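Local atomic coordinates of ESSC (Geobacillus thermodenitrificans, PDB entry 5FWH), a protein that forms the N-terminal forkhead-associated (FHA) part of EssC, an FtsK/SpoIIIE-type ATPase that is a component of the bacterial type VII secretion apparatus. Residues I24-G27 with H33-V36; G27-H32 with N43-I48; V106-S109 with D115-T118; L125-G130 with I171-L176. One frame throughout, in Å; residues are numbered along the deposited sequence.

Overall arrangement
The chain folds almost wholly from strands into two β-sandwich halves, and the four contacts fall two to each half. Interactions 1 and 2 come first along the chain and lie on one side of its centre; they share Gly27, have centres about 4 Å apart and meet on the sheet containing strands 23-27, 34-35 and 46-50. Interactions 3 and 4 follow, with centres about 15 Å apart, joined through the neighbouring strands 105-109 and 123-128. The pairs are far from touching: the centres of interactions 1 and 3 are about 33 Å apart. Yet interactions 1 and 3 each pair parallel strands across a short loop, consistent with two FHA-like halves built on one plan.

Interaction 1: residues I24-G27 with H33-V36; sequences IVIG and HVTV
The imidazole of His33 lies against Ile24, whose CB sits over one face of the ring, 3.9 Å from its centroid and offset toward the rim, in a CH-π contact. With CG placed beside the backbone N (chi1 -65°), His33 turns its ring back along strand 23-27, where ND1 also meets Val25 CG1 at 3.7 Å. The carbonyl oxygen of Val25 lies at the ring's edge and in its plane. This same oxygen accepts the N-H of Val34 (Val34 N to Val25 O 3.2 Å) and, weakly, that of His33. The ladder continues from Gly27 N to Val34 O at 3.1 Å and from Val36 N to Gly27 O at 2.8 Å, so that Gly27 uses both its N-H and its carbonyl on the partner segment. Ile26 and Val34 run side by side, Ile26 CG1 to Val34 CB 4.1 Å, while the other branch of Ile26 reaches Val36, CG2 to CG2 4.2 Å. Behind this first shell, Phe15 touches Ile24, His33 and Val34, and Met84 packs on Ile26 and Val36. On the other face, Thr35 OG1 hydrogen-bonds Gln29 O in the connecting loop. Two parallel strands joined by a short loop, strand 34-35 lying outermost in its sheet, are consistent with the FHA-type β-sandwich that the domain's name implies.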
# COMPACT_ATOMS: atom_id res chain seq x y z
N ILE A 24 -19.51 -2.01 -1.55
CA ILE A 24 -18.84 -1.29 -2.62
C ILE A 24 -18.56 -2.22 -3.74
O ILE A 24 -18.56 -3.41 -3.56
CB ILE A 24 -17.55 -0.55 -2.18
CG1 ILE A 24 -16.37 -1.48 -1.94
CG2 ILE A 24 -17.80 0.32 -0.95
CD1 ILE A 24 -15.18 -1.14 -2.81
N VAL A 25 -18.32 -1.65 -4.91
CA VAL A 25 -18.19 -2.42 -6.12
C VAL A 25 -17.00 -1.89 -6.93
O VAL A 25 -16.77 -0.63 -7.09
CB VAL A 25 -19.49 -2.48 -6.96
CG1 VAL A 25 -20.03 -1.09 -7.23
CG2 VAL A 25 -19.26 -3.23 -8.29
N ILE A 26 -16.25 -2.87 -7.39
CA ILE A 26 -15.12 -2.69 -8.23
C ILE A 26 -15.58 -3.22 -9.52
O ILE A 26 -15.93 -4.43 -9.61
CB ILE A 26 -13.89 -3.55 -7.79
CG1 ILE A 26 -13.54 -3.27 -6.34
CG2 ILE A 26 -12.68 -3.39 -8.76
CD1 ILE A 26 -12.66 -4.33 -5.72
N GLY A 27 -15.46 -2.37 -10.52
CA GLY A 27 -15.89 -2.64 -11.86
C GLY A 27 -15.21 -1.71 -12.83
O GLY A 27 -14.19 -1.12 -12.49
N HIS A 33 -17.29 2.32 -7.29
CA HIS A 33 -16.42 2.84 -6.28
C HIS A 33 -14.97 2.80 -6.72
O HIS A 33 -14.24 3.79 -6.57
CB HIS A 33 -16.65 2.07 -5.00
CG HIS A 33 -18.02 2.30 -4.47
ND1 HIS A 33 -19.11 1.56 -4.89
CD2 HIS A 33 -18.50 3.26 -3.64
CE1 HIS A 33 -20.20 2.03 -4.30
NE2 HIS A 33 -19.86 3.07 -3.55
N VAL A 34 -14.54 1.66 -7.29
CA VAL A 34 -13.16 1.58 -7.80
C VAL A 34 -13.29 1.15 -9.26
O VAL A 34 -13.94 0.12 -9.53
CB VAL A 34 -12.31 0.58 -6.96
CG1 VAL A 34 -10.95 0.32 -7.64
CG2 VAL A 34 -12.08 1.07 -5.55
N THR A 35 -12.73 1.95 -10.18
CA THR A 35 -12.87 1.84 -11.66
C THR A 35 -11.60 1.25 -12.25
O THR A 35 -10.58 1.93 -12.30
CB THR A 35 -13.06 3.23 -12.37
OG1 THR A 35 -14.20 3.96 -11.87
CG2 THR A 35 -13.19 3.08 -13.88
N VAL A 36 -11.65 -0.02 -12.67
CA VAL A 36 -10.63 -0.63 -13.51
C VAL A 36 -11.19 -0.76 -14.93
O VAL A 36 -11.93 -1.70 -15.24
CB VAL A 36 -10.27 -2.04 -13.03
CG1 VAL A 36 -9.15 -2.59 -13.91
CG2 VAL A 36 -9.90 -2.01 -11.53

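Interaction 2: residues G27-H32 with N43-I48; sequences GNQLEH and NGYIQI
Tyr45, just before strand 46-50, meets Gly27 at the end of strand 23-27 and Asn28, Gln29 and His32 of the loop that follows. Its CB points toward the loop, and with CG anti to the carbonyl carbon (chi1 -57°) the ring is laid against the loop residues. Beyond CG, the ring runs past backbone: CD1 is 3.8 Å from Gly27 CA, where the absence of a side chain allows so close an approach. Farther out, CE1 lies 3.8 Å from Asn28 OD1, a buried oxygen with no hydrogen-bond partner, although Asn28 ND2 is held by Phe39 O. Over one face of the ring, His32 NE2 comes within 3.6 Å of Tyr45 CD2. The imidazole stands with its edge on the phenol face, a T-shaped pair with planes at 63°, and His32 CE1 lies 3.5 Å above the ring plane, over its centre. A weak bond from Gln29 N to His32 ND1 helps fix the imidazole's rotation. At the tip, Tyr45 OH accepts the N-H of Gln29, NE2 to OH 3.2 Å at 158°, nearly in the amide plane of a side chain bent at chi2. The ring thus lies against the loop between strands 23-27 and 34-35 at the protein surface, with Val25 touching both rings and strand 46-50 continuing antiparallel beside strand 23-27.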
# COMPACT_ATOMS: atom_id res chain seq x y z
N GLY A 27 -15.46 -2.37 -10.52
CA GLY A 27 -15.89 -2.64 -11.86
C GLY A 27 -15.21 -1.71 -12.83
O GLY A 27 -14.19 -1.12 -12.49
N ASN A 28 -15.76 -1.61 -14.05
CA ASN A 28 -15.16 -0.83 -15.18
C ASN A 28 -15.92 0.42 -15.69
O ASN A 28 -15.57 1.03 -16.71
CB ASN A 28 -14.86 -1.77 -16.35
CG ASN A 28 -16.11 -2.33 -17.01
OD1 ASN A 28 -17.20 -1.87 -16.76
ND2 ASN A 28 -15.93 -3.28 -17.89
N GLN A 29 -16.94 0.81 -14.95
CA GLN A 29 -17.66 2.07 -15.14
C GLN A 29 -17.10 3.16 -14.25
O GLN A 29 -16.60 2.87 -13.20
CB GLN A 29 -19.11 1.89 -14.75
CG GLN A 29 -19.83 0.68 -15.35
CD GLN A 29 -19.70 0.55 -16.86
OE1 GLN A 29 -19.58 1.55 -17.60
NE2 GLN A 29 -19.73 -0.70 -17.34
N LEU A 30 -17.26 4.42 -14.65
CA LEU A 30 -16.86 5.56 -13.80
C LEU A 30 -17.68 5.72 -12.52
O LEU A 30 -17.17 6.28 -11.53
CB LEU A 30 -16.84 6.86 -14.59
CG LEU A 30 -15.84 6.89 -15.76
CD1 LEU A 30 -15.96 8.22 -16.52
CD2 LEU A 30 -14.39 6.66 -15.33
N GLU A 31 -18.92 5.22 -12.52
CA GLU A 31 -19.82 5.28 -11.35
C GLU A 31 -19.37 4.39 -10.18
O GLU A 31 -19.51 4.76 -9.02
CB GLU A 31 -21.26 4.93 -11.76
CG GLU A 31 -21.49 3.45 -12.04
CD GLU A 31 -22.60 3.15 -13.03
OE1 GLU A 31 -23.58 3.92 -13.10
OE2 GLU A 31 -22.49 2.11 -13.74
N HIS A 32 -18.77 3.24 -10.48
CA HIS A 32 -18.32 2.31 -9.44
C HIS A 32 -17.39 2.95 -8.45
O HIS A 32 -16.77 3.95 -8.73
CB HIS A 32 -17.63 1.11 -10.06
CG HIS A 32 -18.55 0.20 -10.78
ND1 HIS A 32 -18.24 -0.35 -11.99
CD2 HIS A 32 -19.80 -0.24 -10.46
CE1 HIS A 32 -19.23 -1.14 -12.38
NE2 HIS A 32 -20.19 -1.07 -11.48
N ASN A 43 -17.18 -12.29 -15.74
CA ASN A 43 -17.75 -13.01 -14.58
C ASN A 43 -18.19 -12.07 -13.40
O ASN A 43 -17.96 -12.35 -12.22
CB ASN A 43 -16.90 -14.26 -14.13
CG ASN A 43 -15.38 -13.99 -13.94
OD1 ASN A 43 -14.93 -12.85 -13.81
ND2 ASN A 43 -14.59 -15.08 -13.90
N GLY A 44 -18.85 -10.95 -13.70
CA GLY A 44 -19.39 -10.12 -12.61
C GLY A 44 -18.42 -9.05 -12.17
O GLY A 44 -17.22 -9.16 -12.34
N TYR A 45 -18.97 -7.94 -11.66
CA TYR A 45 -18.17 -6.98 -10.99
C TYR A 45 -17.78 -7.65 -9.65
O TYR A 45 -18.22 -8.79 -9.32
CB TYR A 45 -18.92 -5.63 -10.83
CG TYR A 45 -19.39 -5.01 -12.17
CD1 TYR A 45 -18.53 -4.91 -13.27
CD2 TYR A 45 -20.71 -4.54 -12.35
CE1 TYR A 45 -18.95 -4.39 -14.48
CE2 TYR A 45 -21.14 -4.00 -13.58
CZ TYR A 45 -20.27 -3.92 -14.65
OH TYR A 45 -20.67 -3.37 -15.88
N ILE A 46 -16.89 -6.99 -8.90
CA ILE A 46 -16.50 -7.46 -7.61
C ILE A 46 -17.18 -6.65 -6.62
O ILE A 46 -17.13 -5.40 -6.68
CB ILE A 46 -14.99 -7.44 -7.41
CG1 ILE A 46 -14.26 -8.24 -8.53
CG2 ILE A 46 -14.60 -8.03 -6.04
CD1 ILE A 46 -14.76 -9.69 -8.69
N GLN A 47 -17.87 -7.34 -5.71
CA GLN A 47 -18.55 -6.69 -4.60
C GLN A 47 -17.80 -6.98 -3.34
O GLN A 47 -17.48 -8.15 -3.06
CB GLN A 47 -20.01 -7.21 -4.45
CG GLN A 47 -20.95 -7.13 -5.66
CD GLN A 47 -20.78 -8.25 -6.69
OE1 GLN A 47 -20.91 -9.47 -6.41
NE2 GLN A 47 -20.54 -7.84 -7.91
N ILE A 48 -17.56 -5.95 -2.57
CA ILE A 48 -16.99 -6.04 -1.24
C ILE A 48 -18.00 -5.46 -0.28
O ILE A 48 -18.44 -4.34 -0.48
CB ILE A 48 -15.67 -5.21 -1.13
CG1 ILE A 48 -14.76 -5.44 -2.32
CG2 ILE A 48 -14.92 -5.54 0.14
CD1 ILE A 48 -14.17 -6.84 -2.42

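Interaction 3: residues V106-S109 with D115-T118; sequences VLVS and DIET
The carboxylate of Asp115 is the flat group of this contact, and one of its oxygens meets the backbone of strand 105-109: OD2 takes the N-H of Leu107 (Leu107 N to Asp115 OD2 2.9 Å, nearly straight at 172°) on its anti side, 21° out of the carboxylate plane. Val106 flanks it, with its CA 3.6 Å from Asp115 OD2 and its CG1 3.9 Å from Asp115 CB. The side-chain oxygen thus serves as acceptor at the start of a parallel ladder, where a backbone carbonyl might be expected; Ile116 N to Leu107 O at 3.2 Å, a weak bond from Ser109 N to Ile116 O, and Thr118 N to Ser109 O carry it on. Strand, short loop and parallel strand repeat the arrangement of 24-27 with 33-36, consistent with a second FHA-like sandwich, although here strand 185-186 lies beyond strand 116-117. Thr118 sets OG1 anti to its own N (chi1 166°), which turns CG2 onto Val108 CG1 at 3.6 Å and lets OG1 accept from Asn120 N. Val108 and Ile116 face the same side, where Phe168 of the opposing sheet touches both. On the other side Ser109 OG bonds Asp111 OD2 within the loop. Asp115 O accepts from Ser186 OG of strand 185-186.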
# COMPACT_ATOMS: atom_id res chain seq x y z
N VAL A 106 18.34 4.78 3.66
CA VAL A 106 17.33 4.04 4.46
C VAL A 106 17.01 2.73 3.72
O VAL A 106 16.57 2.76 2.56
CB VAL A 106 16.06 4.88 4.71
CG1 VAL A 106 15.03 4.12 5.54
CG2 VAL A 106 16.41 6.11 5.48
N LEU A 107 17.28 1.59 4.36
CA LEU A 107 16.96 0.29 3.81
C LEU A 107 15.71 -0.22 4.43
O LEU A 107 15.56 -0.19 5.64
CB LEU A 107 18.07 -0.76 4.10
CG LEU A 107 17.80 -2.22 3.61
CD1 LEU A 107 17.48 -2.32 2.11
CD2 LEU A 107 18.97 -3.17 3.96
N VAL A 108 14.83 -0.69 3.57
CA VAL A 108 13.55 -1.22 3.94
C VAL A 108 13.54 -2.64 3.39
O VAL A 108 13.54 -2.84 2.19
CB VAL A 108 12.43 -0.42 3.28
CG1 VAL A 108 11.11 -0.97 3.75
CG2 VAL A 108 12.52 1.07 3.72
N SER A 109 13.59 -3.61 4.29
CA SER A 109 13.57 -5.03 3.92
C SER A 109 13.45 -5.88 5.18
O SER A 109 13.18 -5.39 6.26
CB SER A 109 14.85 -5.39 3.22
OG SER A 109 15.88 -5.39 4.20
N ASP A 115 16.96 -0.56 8.30
CA ASP A 115 16.48 0.63 9.07
C ASP A 115 14.97 0.55 9.40
O ASP A 115 14.50 1.05 10.43
CB ASP A 115 16.79 1.90 8.29
CG ASP A 115 18.29 2.05 7.98
OD1 ASP A 115 19.00 2.53 8.91
OD2 ASP A 115 18.76 1.70 6.85
N ILE A 116 14.18 -0.01 8.48
CA ILE A 116 12.78 -0.29 8.72
C ILE A 116 12.57 -1.73 8.37
O ILE A 116 12.78 -2.10 7.22
CB ILE A 116 11.82 0.57 7.89
CG1 ILE A 116 12.06 2.08 8.17
CG2 ILE A 116 10.37 0.18 8.16
CD1 ILE A 116 11.16 2.95 7.32
N GLU A 117 12.11 -2.51 9.35
CA GLU A 117 11.96 -3.98 9.18
C GLU A 117 10.55 -4.39 8.80
O GLU A 117 9.58 -4.06 9.52
CB GLU A 117 12.39 -4.73 10.42
CG GLU A 117 13.91 -4.85 10.54
CD GLU A 117 14.34 -5.68 11.76
OE1 GLU A 117 14.42 -5.08 12.86
OE2 GLU A 117 14.60 -6.91 11.59
N THR A 118 10.44 -5.11 7.69
CA THR A 118 9.17 -5.54 7.17
C THR A 118 9.36 -6.73 6.22
O THR A 118 10.35 -6.81 5.47
CB THR A 118 8.42 -4.39 6.43
OG1 THR A 118 7.34 -4.91 5.66
CG2 THR A 118 9.36 -3.58 5.46

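Interaction 4: residues L125-G130 with I171-L176; sequences LRKHRG and IEEDLL
Lys127 and Glu173 meet in a salt bridge between strand 123-128 and the turn before strand 175-180, Lys127 NZ lying 2.7 Å from Glu173 OE2. Both chains are extended, and both set CG anti to the backbone N (chi1 -159° and -172°), so that each reaches across to the other and the two cross at about a right angle. Lys127 CE is also crowded against Glu173 OE2, at 2.9 Å, so the exact orientation of the ammonium is doubtful. Lower down the glutamate, CG rests 3.6 Å from Gly130 O. The backbone of Glu173 is served as well: its N-H goes to the anti lone pair of Glu172 OE1, and its carbonyl accepts from Trp132 NE1, whose side chain also packs on Lys127. Glu172 to Leu175 form a type I β turn closed by Leu175 N to Glu172 O at 3.1 Å, and Ile171 N returns to Leu175 O at 2.8 Å; with Ile171 and Glu172 both opposite Leu175, this is a classic β bulge. The turn links strands 166-170 and 175-180 of one sheet of the second FHA-like sandwich, while Lys127 belongs to the other, so the salt bridge ties the two layers together near their rim. Farther inside, Leu125 CD1 approaches Leu176 CD2 at 4.3 Å, and Phe170 touches both leucines. On the far side of strand 123-128, Arg126 NE is engaged by Glu105 OE1.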
# COMPACT_ATOMS: atom_id res chain seq x y z
N LEU A 125 16.19 3.71 0.10
CA LEU A 125 16.07 5.16 -0.14
C LEU A 125 17.46 5.78 0.00
O LEU A 125 18.14 5.54 1.00
CB LEU A 125 15.11 5.77 0.84
CG LEU A 125 13.65 5.27 0.79
CD1 LEU A 125 12.86 5.98 1.88
CD2 LEU A 125 12.93 5.65 -0.46
N ARG A 126 17.86 6.59 -0.97
CA ARG A 126 19.16 7.23 -0.91
C ARG A 126 19.14 8.68 -1.23
O ARG A 126 18.53 9.11 -2.23
CB ARG A 126 20.09 6.63 -1.93
CG ARG A 126 20.72 5.38 -1.44
CD ARG A 126 21.60 4.80 -2.50
NE ARG A 126 21.63 3.37 -2.28
CZ ARG A 126 21.92 2.47 -3.20
NH1 ARG A 126 22.29 2.79 -4.45
NH2 ARG A 126 21.88 1.19 -2.83
N LYS A 127 19.88 9.41 -0.43
CA LYS A 127 19.89 10.82 -0.49
C LYS A 127 21.07 11.29 -1.31
O LYS A 127 22.21 10.89 -1.07
CB LYS A 127 19.98 11.39 0.91
CG LYS A 127 19.50 12.81 0.96
CD LYS A 127 19.43 13.27 2.38
CE LYS A 127 18.82 14.64 2.45
NZ LYS A 127 19.26 15.34 3.69
N HIS A 128 20.79 12.09 -2.33
CA HIS A 128 21.84 12.67 -3.18
C HIS A 128 21.52 14.16 -3.28
O HIS A 128 20.40 14.53 -3.57
CB HIS A 128 21.84 12.05 -4.58
CG HIS A 128 22.04 10.56 -4.62
ND1 HIS A 128 23.13 9.93 -4.04
CD2 HIS A 128 21.33 9.58 -5.22
CE1 HIS A 128 23.06 8.63 -4.27
NE2 HIS A 128 21.97 8.39 -4.98
N ARG A 129 22.50 15.01 -2.95
CA ARG A 129 22.39 16.47 -3.10
C ARG A 129 21.05 17.01 -2.63
O ARG A 129 20.42 17.83 -3.29
CB ARG A 129 22.73 16.91 -4.56
CG ARG A 129 21.80 16.41 -5.66
CD ARG A 129 22.14 16.84 -7.10
NE ARG A 129 22.05 18.29 -7.32
CZ ARG A 129 23.04 19.17 -7.13
NH1 ARG A 129 24.25 18.80 -6.69
NH2 ARG A 129 22.82 20.46 -7.37
N GLY A 130 20.60 16.55 -1.47
CA GLY A 130 19.33 16.98 -0.90
C GLY A 130 18.08 16.33 -1.46
O GLY A 130 16.98 16.70 -1.06
N ILE A 171 7.41 13.91 4.33
CA ILE A 171 6.69 15.13 4.64
C ILE A 171 7.58 16.29 4.17
O ILE A 171 7.11 17.23 3.54
CB ILE A 171 6.49 15.33 6.15
CG1 ILE A 171 5.62 14.22 6.76
CG2 ILE A 171 5.91 16.71 6.43
CD1 ILE A 171 4.21 14.14 6.24
N GLU A 172 8.85 16.20 4.59
CA GLU A 172 9.93 17.10 4.28
C GLU A 172 11.11 16.22 3.93
O GLU A 172 11.10 14.98 4.15
CB GLU A 172 10.23 17.94 5.53
CG GLU A 172 11.47 18.86 5.56
CD GLU A 172 11.60 19.86 4.42
OE1 GLU A 172 11.88 19.43 3.27
OE2 GLU A 172 11.47 21.07 4.71
N GLU A 173 12.14 16.85 3.39
CA GLU A 173 13.42 16.23 3.14
C GLU A 173 13.98 15.48 4.32
O GLU A 173 14.73 14.50 4.15
CB GLU A 173 14.41 17.31 2.78
CG GLU A 173 15.76 16.81 2.29
CD GLU A 173 16.85 17.85 2.52
OE1 GLU A 173 16.54 19.07 2.65
OE2 GLU A 173 18.03 17.44 2.60
N ASP A 174 13.69 15.97 5.52
CA ASP A 174 14.26 15.37 6.73
C ASP A 174 13.28 14.46 7.54
O ASP A 174 13.68 13.92 8.56
CB ASP A 174 14.93 16.47 7.62
CG ASP A 174 14.07 17.76 7.79
OD1 ASP A 174 12.84 17.64 7.94
OD2 ASP A 174 14.64 18.89 7.76
N LEU A 175 12.04 14.29 7.06
CA LEU A 175 10.99 13.59 7.80
C LEU A 175 10.20 12.60 6.95
O LEU A 175 9.51 12.97 5.99
CB LEU A 175 10.00 14.58 8.43
CG LEU A 175 10.59 15.33 9.65
CD1 LEU A 175 10.47 16.83 9.49
CD2 LEU A 175 9.96 14.93 10.97
N LEU A 176 10.20 11.35 7.41
CA LEU A 176 9.62 10.24 6.68
C LEU A 176 8.50 9.61 7.48
O LEU A 176 8.73 9.16 8.61
CB LEU A 176 10.71 9.22 6.40
CG LEU A 176 10.23 7.93 5.79
CD1 LEU A 176 9.68 8.23 4.40
CD2 LEU A 176 11.36 6.94 5.81